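Local atomic coordinates of thermospermine synthase (Medicago truncatula, PDB entry 6BQ6), a protein that probably transfers an aminopropyl group from decarboxylated S-adenosylmethionine to spermidine, yielding thermospermine and methylthioadenosine. Residues 27-35 and 40-48; 171-182 and 206-217. All coordinates share one frame; numbering follows the deposited sequence.

Contact 1. Residues 27-35 and 40-48; sequences KSCWYEEEI and RWCFALNSI
Glu-32 lays its carboxylate over one face of the Arg-40 guanidinium, the two planes 16° apart. OE2 sits 3.4 Å from NH2 of Arg-40 and well out of the guanidinium plane, so within this pair the salt bridge is one of charge, with no N-H aimed at the oxygen. NH1 serves elsewhere, in a salt bridge with Glu-32 of the fourth subunit, whose own Arg-40 returns it; NE is buried with no partner. With an alanine at this position, Glu-32 here and its counterpart in the fourth subunit would probably lose their balancing charge, and the carboxylate its stacked cover.

Further along the same face, Ala-44 sets its CB over the six-membered ring of Trp-30, 4.2 Å from the centroid, while the rim atom CE3 of that ring reaches Cys-42 CB at 3.8 Å. The indole is steadied by a bond from its NE1 to Lys-27 O (3.1 Å). On the other face, with CG of Tyr-31 turned anti to its backbone N (chi1 169°), its ring lies alongside that of Phe-43, CD2 to CD2 at 3.7 Å, the planes at 52°.

Between the two faces the backbones pair antiparallel, with Tyr-31 and Phe-43 bonded both ways (Tyr-31 N to Phe-43 O, 2.8 Å), as are Glu-33 and Trp-41. Together they make a beta hairpin of the N-terminal tetramerisation region. The second subunit extends its sheet beside strand 40-45 and the third beside strand 29-34, while Tyr-31 and Phe-43 pack on Leu-77 of strand 76-80 and Leu-45 on Leu-62 of strand 58-64.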
loop_
_atom_site.group_PDB
_atom_site.type_symbol
_atom_site.label_atom_id
_atom_site.label_comp_id
_atom_site.label_asym_id
_atom_site.label_seq_id
_atom_site.Cartn_x
_atom_site.Cartn_y
_atom_site.Cartn_z
ATOM N N LYS B 27 -10.076 -9.308 0.474
ATOM C CA LYS B 27 -10.552 -7.955 0.908
ATOM C C LYS B 27 -9.767 -6.929 0.100
ATOM O O LYS B 27 -8.543 -6.819 0.219
ATOM C CB LYS B 27 -10.381 -7.741 2.415
ATOM C CG LYS B 27 -11.439 -8.443 3.272
ATOM C CD LYS B 27 -11.391 -9.977 3.185
ATOM C CE LYS B 27 -11.616 -10.675 4.530
ATOM N NZ LYS B 27 -12.865 -10.253 5.238
ATOM N N SER B 28 -10.482 -6.216 -0.764
ATOM C CA SER B 28 -9.852 -5.474 -1.828
ATOM C C SER B 28 -9.741 -3.985 -1.519
ATOM O O SER B 28 -8.892 -3.349 -2.120
ATOM C CB SER B 28 -10.621 -5.690 -3.141
ATOM O OG SER B 28 -11.912 -5.088 -3.104
ATOM N N CYS B 29 -10.609 -3.436 -0.648
ATOM C CA CYS B 29 -10.645 -1.990 -0.398
ATOM C C CYS B 29 -10.103 -1.659 0.990
ATOM O O CYS B 29 -10.502 -2.276 1.971
ATOM C CB CYS B 29 -12.070 -1.408 -0.549
ATOM S SG CYS B 29 -12.634 -1.563 -2.278
ATOM N N TRP B 30 -9.208 -0.667 1.033
ATOM C CA TRP B 30 -8.444 -0.322 2.228
ATOM C C TRP B 30 -8.429 1.183 2.455
ATOM O O TRP B 30 -8.296 1.918 1.509
ATOM C CB TRP B 30 -6.992 -0.829 2.079
ATOM C CG TRP B 30 -6.921 -2.307 2.055
ATOM C CD1 TRP B 30 -7.058 -3.100 0.977
ATOM C CD2 TRP B 30 -6.773 -3.176 3.179
ATOM N NE1 TRP B 30 -6.998 -4.437 1.347
ATOM C CE2 TRP B 30 -6.851 -4.499 2.704
ATOM C CE3 TRP B 30 -6.615 -2.965 4.547
ATOM C CZ2 TRP B 30 -6.738 -5.601 3.549
ATOM C CZ3 TRP B 30 -6.506 -4.052 5.383
ATOM C CH2 TRP B 30 -6.556 -5.361 4.881
ATOM N N TYR B 31 -8.567 1.615 3.705
ATOM C CA TYR B 31 -8.136 2.923 4.145
ATOM C C TYR B 31 -6.696 2.820 4.643
ATOM O O TYR B 31 -6.405 1.997 5.481
ATOM C CB TYR B 31 -9.016 3.429 5.293
ATOM C CG TYR B 31 -8.472 4.662 5.991
ATOM C CD1 TYR B 31 -8.397 5.864 5.332
ATOM C CD2 TYR B 31 -7.987 4.606 7.312
ATOM C CE1 TYR B 31 -7.856 6.990 5.927
ATOM C CE2 TYR B 31 -7.486 5.732 7.928
ATOM C CZ TYR B 31 -7.415 6.927 7.209
ATOM O OH TYR B 31 -6.890 8.075 7.787
ATOM N N GLU B 32 -5.838 3.733 4.215
ATOM C CA GLU B 32 -4.444 3.708 4.580
ATOM C C GLU B 32 -4.084 5.037 5.206
ATOM O O GLU B 32 -4.418 6.104 4.710
ATOM C CB GLU B 32 -3.655 3.491 3.310
ATOM C CG GLU B 32 -2.184 3.706 3.408
ATOM C CD GLU B 32 -1.593 3.565 2.025
ATOM O OE1 GLU B 32 -1.141 4.627 1.517
ATOM O OE2 GLU B 32 -1.700 2.411 1.454
ATOM N N GLU B 33 -3.398 4.959 6.315
ATOM C CA GLU B 33 -2.831 6.121 6.938
ATOM C C GLU B 33 -1.341 5.914 7.222
ATOM O O GLU B 33 -0.920 4.862 7.744
ATOM C CB GLU B 33 -3.548 6.428 8.215
ATOM C CG GLU B 33 -3.138 7.822 8.728
ATOM C CD GLU B 33 -4.041 8.404 9.793
ATOM O OE1 GLU B 33 -5.194 7.999 9.884
ATOM O OE2 GLU B 33 -3.605 9.307 10.533
ATOM N N GLU B 34 -0.580 6.927 6.820
ATOM C CA GLU B 34 0.824 7.030 7.120
ATOM C C GLU B 34 0.913 7.616 8.514
ATOM O O GLU B 34 0.891 8.812 8.663
ATOM C CB GLU B 34 1.545 7.932 6.098
ATOM C CG GLU B 34 1.629 7.336 4.679
ATOM C CD GLU B 34 2.919 7.708 3.921
ATOM O OE1 GLU B 34 3.485 6.811 3.243
ATOM O OE2 GLU B 34 3.368 8.880 4.015
ATOM N N ILE B 35 1.019 6.755 9.520
ATOM C CA ILE B 35 1.290 7.179 10.908
ATOM C C ILE B 35 2.578 8.031 10.981
ATOM O O ILE B 35 2.591 9.106 11.584
ATOM C CB ILE B 35 1.467 5.944 11.850
ATOM C CG1 ILE B 35 0.212 5.062 11.887
ATOM C CG2 ILE B 35 1.878 6.389 13.249
ATOM C CD1 ILE B 35 -1.093 5.825 11.979
ATOM N N ARG B 40 2.792 2.453 7.901
ATOM C CA ARG B 40 1.445 2.559 7.395
ATOM C C ARG B 40 0.519 1.622 8.119
ATOM O O ARG B 40 0.881 0.521 8.434
ATOM C CB ARG B 40 1.425 2.334 5.893
ATOM C CG ARG B 40 1.850 3.584 5.164
ATOM C CD ARG B 40 2.103 3.431 3.664
ATOM N NE ARG B 40 1.525 2.217 3.120
ATOM C CZ ARG B 40 1.733 1.809 1.871
ATOM N NH1 ARG B 40 2.437 2.549 1.005
ATOM N NH2 ARG B 40 1.176 0.667 1.463
ATOM N N TRP B 41 -0.677 2.100 8.375
ATOM C CA TRP B 41 -1.642 1.374 9.183
ATOM C C TRP B 41 -2.893 1.340 8.335
ATOM O O TRP B 41 -3.381 2.431 7.982
ATOM C CB TRP B 41 -1.830 2.211 10.425
ATOM C CG TRP B 41 -2.750 1.820 11.466
ATOM C CD1 TRP B 41 -3.661 2.651 12.087
ATOM C CD2 TRP B 41 -2.795 0.580 12.161
ATOM N NE1 TRP B 41 -4.255 1.988 13.135
ATOM C CE2 TRP B 41 -3.750 0.718 13.195
ATOM C CE3 TRP B 41 -2.108 -0.622 12.035
ATOM C CZ2 TRP B 41 -4.056 -0.312 14.050
ATOM C CZ3 TRP B 41 -2.415 -1.651 12.874
ATOM C CH2 TRP B 41 -3.403 -1.495 13.881
ATOM N N CYS B 42 -3.375 0.138 7.965
ATOM C CA CYS B 42 -4.430 0.016 6.953
ATOM C C CYS B 42 -5.637 -0.766 7.461
ATOM O O CYS B 42 -5.481 -1.801 8.086
ATOM C CB CYS B 42 -3.909 -0.637 5.697
ATOM S SG CYS B 42 -2.269 0.025 5.219
ATOM N N PHE B 43 -6.820 -0.206 7.242
ATOM C CA PHE B 43 -8.073 -0.813 7.684
ATOM C C PHE B 43 -8.877 -1.232 6.468
ATOM O O PHE B 43 -9.087 -0.430 5.554
ATOM C CB PHE B 43 -8.961 0.196 8.442
ATOM C CG PHE B 43 -8.296 0.946 9.509
ATOM C CD1 PHE B 43 -7.163 0.478 10.162
ATOM C CD2 PHE B 43 -8.872 2.133 9.958
ATOM C CE1 PHE B 43 -6.618 1.199 11.193
ATOM C CE2 PHE B 43 -8.302 2.847 10.980
ATOM C CZ PHE B 43 -7.184 2.397 11.591
ATOM N N ALA B 44 -9.406 -2.454 6.466
ATOM C CA ALA B 44 -10.277 -2.853 5.362
ATOM C C ALA B 44 -11.560 -2.012 5.469
ATOM O O ALA B 44 -12.013 -1.674 6.573
ATOM C CB ALA B 44 -10.616 -4.307 5.430
ATOM N N LEU B 45 -12.083 -1.661 4.309
ATOM C CA LEU B 45 -13.187 -0.737 4.160
ATOM C C LEU B 45 -14.465 -1.438 3.701
ATOM O O LEU B 45 -14.449 -2.170 2.705
ATOM C CB LEU B 45 -12.846 0.278 3.107
ATOM C CG LEU B 45 -12.143 1.571 3.355
ATOM C CD1 LEU B 45 -11.932 2.301 2.042
ATOM C CD2 LEU B 45 -13.016 2.426 4.229
ATOM N N ASN B 46 -15.569 -1.139 4.373
ATOM C CA ASN B 46 -16.921 -1.497 3.882
ATOM C C ASN B 46 -17.408 -0.417 2.909
ATOM O O ASN B 46 -17.889 -0.704 1.799
ATOM C CB ASN B 46 -17.918 -1.591 5.041
ATOM C CG ASN B 46 -17.721 -2.823 5.918
ATOM O OD1 ASN B 46 -17.524 -3.921 5.415
ATOM N ND2 ASN B 46 -17.840 -2.653 7.239
ATOM N N SER B 47 -17.331 0.842 3.309
ATOM C CA SER B 47 -17.787 1.896 2.423
ATOM C C SER B 47 -17.206 3.228 2.780
ATOM O O SER B 47 -16.563 3.382 3.833
ATOM C CB SER B 47 -19.319 1.943 2.337
ATOM O OG SER B 47 -19.846 2.471 3.483
ATOM N N ILE B 48 -17.400 4.182 1.882
ATOM C CA ILE B 48 -17.034 5.561 2.119
ATOM C C ILE B 48 -18.330 6.324 2.216
ATOM O O ILE B 48 -19.039 6.510 1.206
ATOM C CB ILE B 48 -16.140 6.098 0.984
ATOM C CG1 ILE B 48 -14.885 5.219 0.882
ATOM C CG2 ILE B 48 -15.794 7.552 1.220
ATOM C CD1 ILE B 48 -14.065 5.423 -0.384
HETATM O O HOH W 1 -12.487 -4.473 1.906
#

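Contact 2. Residues 171-182 and 206-217; sequences KEEKYDVIVGDL and PKLKKGGIFVTQ. With TER (N-(3-amino-propyl)-N-(5-aminopropyl)-1,4-diaminobutane), chain F.
Two neighbouring parallel strands of the Rossmann-like catalytic domain, 177-181 and 212-217, meet here and lead to ligand-pocket residues at and just beyond the C-terminal end of 177-181 and at Gln-217. Ile-178 is bonded on both sides, its N to Ile-213 O and its O to Val-215 N (3.0 Å). Gly-180 follows suit, its N giving a nearly straight bond to Val-215 O (2.7 Å, 173°). A side chain at Gly-180 would run into Thr-216 OG1.

Phe-214, with CG anti to the backbone N (chi1 177°), brings CD1 within 3.2 Å of Ile-178 O; the Ile-178 CD1 methyl instead meets Leu-208 CD2 at 3.7 Å. Val-179 CG2 and Val-215 CG1 touch on the other face, toward helix 84-98. Helix 197-204 lies in the connection between the strands, a beta-alpha-beta crossover. Ahead of the strands, Lys-207 folds back so that NZ donates to Lys-171 O (2.8 Å) and also to Leu-168 O.

At the pocket end Gln-217 NE2 hydrogen-bonds to Asp-184 OD1 and more weakly to Leu-182 O (3.0 Å), while OE1, held by Trp-258 and Gly-219, lies 3.8 Å from C7 of thermospermine. Asp-181, the predicted proton acceptor, has OD1 3.7 Å from ligand C3 and is held by Tyr-87 and Thr-115.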
loop_
_atom_site.group_PDB
_atom_site.type_symbol
_atom_site.label_atom_id
_atom_site.label_comp_id
_atom_site.label_asym_id
_atom_site.label_seq_id
_atom_site.Cartn_x
_atom_site.Cartn_y
_atom_site.Cartn_z
ATOM N N LYS B 171 -13.854 37.643 26.485
ATOM C CA LYS B 171 -14.853 37.591 27.530
ATOM C C LYS B 171 -14.198 37.383 28.874
ATOM O O LYS B 171 -13.134 36.737 28.974
ATOM C CB LYS B 171 -15.831 36.440 27.274
ATOM C CG LYS B 171 -16.675 36.565 26.017
ATOM C CD LYS B 171 -17.803 35.540 26.045
ATOM C CE LYS B 171 -18.771 35.674 24.884
ATOM N NZ LYS B 171 -18.081 35.756 23.570
ATOM N N GLU B 172 -14.849 37.879 29.925
ATOM C CA GLU B 172 -14.368 37.699 31.293
ATOM C C GLU B 172 -14.898 36.457 32.000
ATOM O O GLU B 172 -14.491 36.193 33.128
ATOM C CB GLU B 172 -14.672 38.944 32.128
ATOM C CG GLU B 172 -14.086 40.221 31.527
ATOM C CD GLU B 172 -12.575 40.184 31.369
ATOM O OE1 GLU B 172 -11.875 39.655 32.283
ATOM O OE2 GLU B 172 -12.075 40.665 30.329
ATOM N N GLU B 173 -15.759 35.675 31.347
ATOM C CA GLU B 173 -16.250 34.453 31.958
ATOM C C GLU B 173 -15.089 33.487 32.232
ATOM O O GLU B 173 -14.187 33.343 31.411
ATOM C CB GLU B 173 -17.263 33.742 31.087
ATOM C CG GLU B 173 -17.721 32.437 31.759
ATOM C CD GLU B 173 -19.123 31.966 31.397
ATOM O OE1 GLU B 173 -19.830 32.699 30.670
ATOM O OE2 GLU B 173 -19.494 30.840 31.861
ATOM N N LYS B 174 -15.154 32.860 33.394
ATOM C CA LYS B 174 -14.163 31.897 33.811
ATOM C C LYS B 174 -14.819 30.539 33.932
ATOM O O LYS B 174 -16.033 30.416 34.024
ATOM C CB LYS B 174 -13.530 32.311 35.122
ATOM C CG LYS B 174 -12.910 33.725 35.092
ATOM C CD LYS B 174 -11.967 33.888 36.276
ATOM C CE LYS B 174 -11.332 35.255 36.291
ATOM N NZ LYS B 174 -12.280 36.174 36.914
ATOM N N TYR B 175 -13.989 29.499 33.942
ATOM C CA TYR B 175 -14.478 28.140 33.868
ATOM C C TYR B 175 -13.811 27.277 34.913
ATOM O O TYR B 175 -12.606 27.470 35.248
ATOM C CB TYR B 175 -14.120 27.554 32.461
ATOM C CG TYR B 175 -14.851 28.289 31.399
ATOM C CD1 TYR B 175 -16.157 27.952 31.098
ATOM C CD2 TYR B 175 -14.275 29.370 30.750
ATOM C CE1 TYR B 175 -16.877 28.632 30.132
ATOM C CE2 TYR B 175 -15.010 30.086 29.811
ATOM C CZ TYR B 175 -16.296 29.700 29.517
ATOM O OH TYR B 175 -16.993 30.418 28.562
ATOM N N ASP B 176 -14.560 26.274 35.390
ATOM C CA ASP B 176 -14.010 25.263 36.296
ATOM C C ASP B 176 -13.032 24.327 35.632
ATOM O O ASP B 176 -12.028 23.946 36.235
ATOM C CB ASP B 176 -15.158 24.471 36.936
ATOM C CG ASP B 176 -16.073 25.367 37.767
ATOM O OD1 ASP B 176 -15.539 26.075 38.639
ATOM O OD2 ASP B 176 -17.298 25.335 37.546
ATOM N N VAL B 177 -13.311 23.951 34.388
ATOM C CA VAL B 177 -12.366 23.101 33.635
ATOM C C VAL B 177 -12.306 23.688 32.229
ATOM O O VAL B 177 -13.320 24.156 31.709
ATOM C CB VAL B 177 -12.818 21.601 33.581
ATOM C CG1 VAL B 177 -11.836 20.756 32.808
ATOM C CG2 VAL B 177 -12.959 21.006 34.963
ATOM N N ILE B 178 -11.108 23.707 31.638
ATOM C CA ILE B 178 -10.956 24.020 30.210
ATOM C C ILE B 178 -10.261 22.795 29.605
ATOM O O ILE B 178 -9.275 22.229 30.155
ATOM C CB ILE B 178 -10.121 25.299 29.993
ATOM C CG1 ILE B 178 -10.902 26.490 30.535
ATOM C CG2 ILE B 178 -9.846 25.525 28.507
ATOM C CD1 ILE B 178 -10.105 27.771 30.611
ATOM N N VAL B 179 -10.790 22.382 28.468
ATOM C CA VAL B 179 -10.419 21.136 27.804
ATOM C C VAL B 179 -9.792 21.475 26.442
ATOM O O VAL B 179 -10.450 22.097 25.587
ATOM C CB VAL B 179 -11.624 20.230 27.592
ATOM C CG1 VAL B 179 -11.178 18.936 26.850
ATOM C CG2 VAL B 179 -12.282 19.882 28.938
ATOM N N GLY B 180 -8.534 21.103 26.240
ATOM C CA GLY B 180 -7.882 21.202 24.948
ATOM C C GLY B 180 -8.126 19.940 24.143
ATOM O O GLY B 180 -7.551 18.896 24.450
ATOM N N ASP B 181 -8.930 20.062 23.091
ATOM C CA ASP B 181 -9.192 18.970 22.184
ATOM C C ASP B 181 -8.878 19.450 20.760
ATOM O O ASP B 181 -9.710 19.414 19.896
ATOM C CB ASP B 181 -10.615 18.525 22.329
ATOM C CG ASP B 181 -10.896 17.187 21.691
ATOM O OD1 ASP B 181 -9.979 16.500 21.252
ATOM O OD2 ASP B 181 -12.085 16.852 21.602
ATOM N N LEU B 182 -7.623 19.853 20.561
ATOM C CA LEU B 182 -7.136 20.390 19.307
ATOM C C LEU B 182 -6.179 19.437 18.636
ATOM O O LEU B 182 -5.697 18.464 19.253
ATOM C CB LEU B 182 -6.374 21.692 19.559
ATOM C CG LEU B 182 -7.186 22.732 20.302
ATOM C CD1 LEU B 182 -6.205 23.685 20.987
ATOM C CD2 LEU B 182 -8.109 23.482 19.375
ATOM N N PRO B 206 -5.910 32.973 33.438
ATOM C CA PRO B 206 -6.850 33.983 33.941
ATOM C C PRO B 206 -8.312 33.667 33.783
ATOM O O PRO B 206 -9.130 34.295 34.451
ATOM C CB PRO B 206 -6.508 35.214 33.125
ATOM C CG PRO B 206 -5.096 35.048 32.773
ATOM C CD PRO B 206 -4.922 33.575 32.534
ATOM N N LYS B 207 -8.660 32.705 32.920
ATOM C CA LYS B 207 -10.044 32.311 32.749
ATOM C C LYS B 207 -10.399 30.986 33.405
ATOM O O LYS B 207 -11.453 30.450 33.116
ATOM C CB LYS B 207 -10.404 32.334 31.240
ATOM C CG LYS B 207 -10.277 33.753 30.608
ATOM C CD LYS B 207 -11.121 34.855 31.271
ATOM C CE LYS B 207 -10.579 36.266 31.045
ATOM N NZ LYS B 207 -10.437 36.657 29.629
ATOM N N LEU B 208 -9.534 30.468 34.286
ATOM C CA LEU B 208 -9.877 29.384 35.183
ATOM C C LEU B 208 -10.321 29.942 36.532
ATOM O O LEU B 208 -9.707 30.870 37.079
ATOM C CB LEU B 208 -8.717 28.455 35.421
ATOM C CG LEU B 208 -8.284 27.574 34.281
ATOM C CD1 LEU B 208 -6.949 26.932 34.610
ATOM C CD2 LEU B 208 -9.342 26.511 34.025
ATOM N N LYS B 209 -11.396 29.379 37.039
ATOM C CA LYS B 209 -11.862 29.660 38.376
ATOM C C LYS B 209 -10.953 29.081 39.462
ATOM O O LYS B 209 -9.973 28.352 39.210
ATOM C CB LYS B 209 -13.303 29.166 38.576
ATOM C CG LYS B 209 -14.310 29.902 37.719
ATOM C CD LYS B 209 -15.736 29.547 38.100
ATOM C CE LYS B 209 -16.703 30.293 37.201
ATOM N NZ LYS B 209 -18.105 30.078 37.566
ATOM N N LYS B 210 -11.255 29.442 40.700
ATOM C CA LYS B 210 -10.518 28.893 41.836
ATOM C C LYS B 210 -10.657 27.373 41.823
ATOM O O LYS B 210 -11.756 26.863 41.731
ATOM C CB LYS B 210 -11.102 29.442 43.135
ATOM C CG LYS B 210 -10.597 28.825 44.421
ATOM C CD LYS B 210 -9.096 28.904 44.569
ATOM C CE LYS B 210 -8.686 28.157 45.858
ATOM N NZ LYS B 210 -7.279 28.414 46.103
ATOM N N GLY B 211 -9.551 26.645 41.908
ATOM C CA GLY B 211 -9.628 25.193 41.821
ATOM C C GLY B 211 -9.694 24.670 40.383
ATOM O O GLY B 211 -9.932 23.463 40.165
ATOM N N GLY B 212 -9.490 25.559 39.405
ATOM C CA GLY B 212 -9.725 25.209 38.015
ATOM C C GLY B 212 -8.728 24.199 37.551
ATOM O O GLY B 212 -7.593 24.198 38.049
ATOM N N ILE B 213 -9.144 23.366 36.597
ATOM C CA ILE B 213 -8.258 22.322 36.073
ATOM C C ILE B 213 -8.234 22.473 34.564
ATOM O O ILE B 213 -9.281 22.632 33.954
ATOM C CB ILE B 213 -8.705 20.914 36.472
ATOM C CG1 ILE B 213 -8.669 20.756 38.012
ATOM C CG2 ILE B 213 -7.777 19.887 35.787
ATOM C CD1 ILE B 213 -9.268 19.487 38.553
ATOM N N PHE B 214 -7.043 22.474 33.976
ATOM C CA PHE B 214 -6.868 22.424 32.538
ATOM C C PHE B 214 -6.525 20.943 32.199
ATOM O O PHE B 214 -5.719 20.307 32.908
ATOM C CB PHE B 214 -5.745 23.353 32.099
ATOM C CG PHE B 214 -5.450 23.302 30.620
ATOM C CD1 PHE B 214 -6.432 23.625 29.663
ATOM C CD2 PHE B 214 -4.162 22.883 30.151
ATOM C CE1 PHE B 214 -6.165 23.573 28.298
ATOM C CE2 PHE B 214 -3.925 22.816 28.784
ATOM C CZ PHE B 214 -4.900 23.174 27.850
ATOM N N VAL B 215 -7.061 20.468 31.090
ATOM C CA VAL B 215 -6.591 19.195 30.512
ATOM C C VAL B 215 -6.456 19.406 29.003
ATOM O O VAL B 215 -7.308 20.049 28.367
ATOM C CB VAL B 215 -7.504 17.992 30.839
ATOM C CG1 VAL B 215 -8.936 18.229 30.390
ATOM C CG2 VAL B 215 -6.953 16.690 30.253
ATOM N N THR B 216 -5.396 18.856 28.428
ATOM C CA THR B 216 -5.255 18.837 26.994
ATOM C C THR B 216 -4.920 17.422 26.542
ATOM O O THR B 216 -4.095 16.744 27.169
ATOM C CB THR B 216 -4.209 19.874 26.469
ATOM O OG1 THR B 216 -4.193 19.829 25.037
ATOM C CG2 THR B 216 -2.825 19.613 27.017
ATOM N N GLN B 217 -5.403 17.057 25.359
ATOM C CA GLN B 217 -4.799 15.979 24.627
ATOM C C GLN B 217 -3.339 16.370 24.318
ATOM O O GLN B 217 -3.005 17.540 24.131
ATOM C CB GLN B 217 -5.596 15.618 23.408
ATOM C CG GLN B 217 -5.377 16.484 22.165
ATOM C CD GLN B 217 -4.190 16.015 21.348
ATOM O OE1 GLN B 217 -3.781 14.864 21.431
ATOM N NE2 GLN B 217 -3.564 16.929 20.645
HETATM N N1 TER F . -9.700 18.759 15.767
HETATM C C2 TER F . -10.350 17.974 16.797
HETATM C C3 TER F . -9.309 17.439 17.775
HETATM C C4 TER F . -8.413 16.383 17.182
HETATM N N5 TER F . -7.636 15.733 18.213
HETATM C C6 TER F . -7.652 14.293 18.337
HETATM C C7 TER F . -6.296 13.761 18.775
HETATM C C8 TER F . -6.179 12.308 18.354
HETATM N N9 TER F . -5.657 12.153 17.013
HETATM C C10 TER F . -5.524 10.819 16.485
HETATM C C11 TER F . -4.418 10.647 15.468
HETATM C C12 TER F . -4.195 9.147 15.274
HETATM C C13 TER F . -3.367 8.814 14.043
HETATM N N14 TER F . -2.284 9.765 13.859
HETATM O O HOH W 2 -12.905 25.887 39.421
HETATM O O HOH W 3 -18.715 27.674 37.807
HETATM O O HOH W 4 -5.520 20.095 22.494
#

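How the contacts relate
Contact 1 and contact 2 lie on opposite sides of the chain's centre, their own centres 37 Å apart. Their nearest atoms are about 12 Å from each other, so the hairpin and the parallel strand pair do not touch. Bound thermospermine spans the space between: the side chain of Glu-33 in contact 1 is about 4 Å from it, while Asp-181, Leu-182 and Gln-217 of contact 2 line another part of the same pocket. The N-terminal region that joins subunits thus also contributes to the site of the catalytic domain. Contact 2 also borders the adenosine site, with the Leu-182 side chain about 4 Å from that of Cys-191.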